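Local coordinates for protein methylglyoxal reductase (NADPH-dependent) (Candida albicans SC5314, PDB 6KWS) that probably reduces methylglyoxal with NADPH as the electron donor, as an oxidoreductase of the dihydroflavonol-4-reductase subfamily, at residues 133-138 / 145-150. The protein carries 1 engineered substitution. Residues are numbered along the deposited sequence; the frame is centred on the assembly and turned at random.
Sequences ASKEAD and EKDWNE
K135 and D147 form a salt bridge on the surface of this Rossmann-fold reductase of the extended short-chain dehydrogenase/reductase type, joining the one-turn helix 133-136 to the loop between strand 142-143 and helix 153-156. NZ of K135 lies 3.1 Å from OD2 of D147, and the two side chains cross at about a right angle. The lysine takes a kinked path along its length, while the aspartate sets CG beside its backbone N (chi1 -74°), which turns the carboxylate toward K135. The carboxylate divides its work: OD2 meets the lysine, and OD1 accepts a hydrogen bond from the backbone N of T144, which should limit rotation of the group.

Within 133-138 the turn closes through A137 N to A133 O. The loop is tied to the main sheet by R260, whose NH1 donates to the carbonyls of E145 and D147.

Between the two segments, a water carries the hydrogen bonding. N149 is buried, and its amide is held at both ends, since ND2 donates to the carbonyl O of A128 and OD1 accepts from the N of I151. The water accepts from the backbone N of A133 at 2.9 Å, at the start of the helix, and donates to OD1 of N149 at 2.7 Å.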
loop_
_atom_site.group_PDB
_atom_site.type_symbol
_atom_site.label_atom_id
_atom_site.label_comp_id
_atom_site.label_asym_id
_atom_site.label_seq_id
_atom_site.Cartn_x
_atom_site.Cartn_y
_atom_site.Cartn_z
ATOM N N ALA A 133 4.053 -18.484 -0.164
ATOM C CA ALA A 133 3.776 -18.821 -1.559
ATOM C C ALA A 133 3.076 -20.171 -1.695
ATOM O O ALA A 133 2.103 -20.302 -2.448
ATOM C CB ALA A 133 5.064 -18.804 -2.381
ATOM N N SER A 134 3.552 -21.192 -0.971
ATOM C CA SER A 134 2.946 -22.519 -1.109
ATOM C C SER A 134 1.491 -22.520 -0.647
ATOM O O SER A 134 0.665 -23.263 -1.190
ATOM C CB SER A 134 3.738 -23.554 -0.320
ATOM O OG SER A 134 3.370 -23.505 1.053
ATOM N N LYS A 135 1.155 -21.698 0.346
ATOM C CA LYS A 135 -0.227 -21.632 0.799
ATOM C C LYS A 135 -1.115 -20.866 -0.179
ATOM O O LYS A 135 -2.237 -21.306 -0.470
ATOM C CB LYS A 135 -0.302 -20.994 2.185
ATOM C CG LYS A 135 -1.131 -21.800 3.122
ATOM C CD LYS A 135 -2.168 -20.981 3.815
ATOM C CE LYS A 135 -1.878 -20.978 5.305
ATOM N NZ LYS A 135 -2.987 -21.561 6.089
ATOM N N GLU A 136 -0.636 -19.724 -0.687
ATOM C CA GLU A 136 -1.425 -18.914 -1.615
ATOM C C GLU A 136 -1.814 -19.704 -2.862
ATOM O O GLU A 136 -2.876 -19.460 -3.456
ATOM C CB GLU A 136 -0.635 -17.655 -1.996
ATOM C CG GLU A 136 -1.173 -16.885 -3.191
ATOM C CD GLU A 136 -2.205 -15.836 -2.795
ATOM O OE1 GLU A 136 -2.412 -14.851 -3.548
ATOM O OE2 GLU A 136 -2.819 -16.001 -1.723
ATOM N N ALA A 137 -0.988 -20.669 -3.254
ATOM C CA ALA A 137 -1.231 -21.478 -4.434
ATOM C C ALA A 137 -2.100 -22.700 -4.161
ATOM O O ALA A 137 -2.239 -23.542 -5.055
ATOM C CB ALA A 137 0.103 -21.921 -5.041
ATOM N N ASP A 138 -2.673 -22.830 -2.951
ATOM C CA ASP A 138 -3.415 -24.022 -2.533
ATOM C C ASP A 138 -4.907 -23.687 -2.507
ATOM O O ASP A 138 -5.378 -22.978 -1.608
ATOM C CB ASP A 138 -2.924 -24.532 -1.169
ATOM C CG ASP A 138 -3.737 -25.748 -0.641
ATOM O OD1 ASP A 138 -4.524 -26.351 -1.421
ATOM O OD2 ASP A 138 -3.585 -26.103 0.560
ATOM N N GLU A 145 -5.634 -12.930 8.930
ATOM C CA GLU A 145 -4.688 -11.986 9.512
ATOM C C GLU A 145 -3.648 -12.663 10.412
ATOM O O GLU A 145 -2.602 -12.062 10.696
ATOM C CB GLU A 145 -5.456 -10.923 10.296
ATOM C CG GLU A 145 -6.488 -10.142 9.483
ATOM C CD GLU A 145 -7.873 -10.807 9.397
ATOM O OE1 GLU A 145 -8.815 -10.155 8.863
ATOM O OE2 GLU A 145 -8.023 -11.968 9.854
ATOM N N LYS A 146 -3.899 -13.896 10.866
ATOM C CA LYS A 146 -2.927 -14.566 11.720
ATOM C C LYS A 146 -1.820 -15.244 10.943
ATOM O O LYS A 146 -0.765 -15.507 11.520
ATOM C CB LYS A 146 -3.611 -15.607 12.598
ATOM C CG LYS A 146 -4.953 -15.154 13.074
ATOM C CD LYS A 146 -5.113 -15.288 14.554
ATOM C CE LYS A 146 -6.544 -14.972 14.924
ATOM N NZ LYS A 146 -6.814 -15.089 16.376
ATOM N N ASP A 147 -2.037 -15.540 9.664
ATOM C CA ASP A 147 -1.019 -16.191 8.850
ATOM C C ASP A 147 0.165 -15.261 8.594
ATOM O O ASP A 147 -0.000 -14.059 8.378
ATOM C CB ASP A 147 -1.624 -16.650 7.525
ATOM C CG ASP A 147 -2.519 -17.874 7.683
ATOM O OD1 ASP A 147 -3.735 -17.721 7.982
ATOM O OD2 ASP A 147 -1.985 -18.994 7.531
ATOM N N TRP A 148 1.366 -15.825 8.619
ATOM C CA TRP A 148 2.585 -15.095 8.308
ATOM C C TRP A 148 3.283 -15.746 7.125
ATOM O O TRP A 148 3.266 -16.970 6.982
ATOM C CB TRP A 148 3.539 -15.057 9.508
ATOM C CG TRP A 148 3.242 -13.952 10.435
ATOM C CD1 TRP A 148 2.322 -13.943 11.443
ATOM C CD2 TRP A 148 3.845 -12.657 10.426
ATOM N NE1 TRP A 148 2.319 -12.716 12.072
ATOM C CE2 TRP A 148 3.250 -11.910 11.471
ATOM C CE3 TRP A 148 4.832 -12.055 9.638
ATOM C CZ2 TRP A 148 3.613 -10.590 11.748
ATOM C CZ3 TRP A 148 5.196 -10.741 9.918
ATOM C CH2 TRP A 148 4.588 -10.026 10.967
ATOM N N ASN A 149 3.881 -14.920 6.265
ATOM C CA ASN A 149 4.735 -15.453 5.212
ATOM C C ASN A 149 5.888 -16.193 5.882
ATOM O O ASN A 149 6.701 -15.585 6.596
ATOM C CB ASN A 149 5.223 -14.340 4.270
ATOM C CG ASN A 149 6.029 -14.870 3.070
ATOM O OD1 ASN A 149 6.380 -16.054 2.998
ATOM N ND2 ASN A 149 6.344 -13.979 2.132
ATOM N N GLU A 150 5.963 -17.509 5.691
ATOM C CA GLU A 150 6.985 -18.239 6.430
ATOM C C GLU A 150 8.308 -18.326 5.680
ATOM O O GLU A 150 9.168 -19.123 6.063
ATOM C CB GLU A 150 6.463 -19.640 6.831
ATOM C CG GLU A 150 5.402 -19.557 7.954
ATOM C CD GLU A 150 5.965 -19.108 9.320
ATOM O OE1 GLU A 150 6.467 -19.966 10.109
ATOM O OE2 GLU A 150 5.944 -17.876 9.570
HETATM O O HOH W 1 6.637 -17.402 0.723
#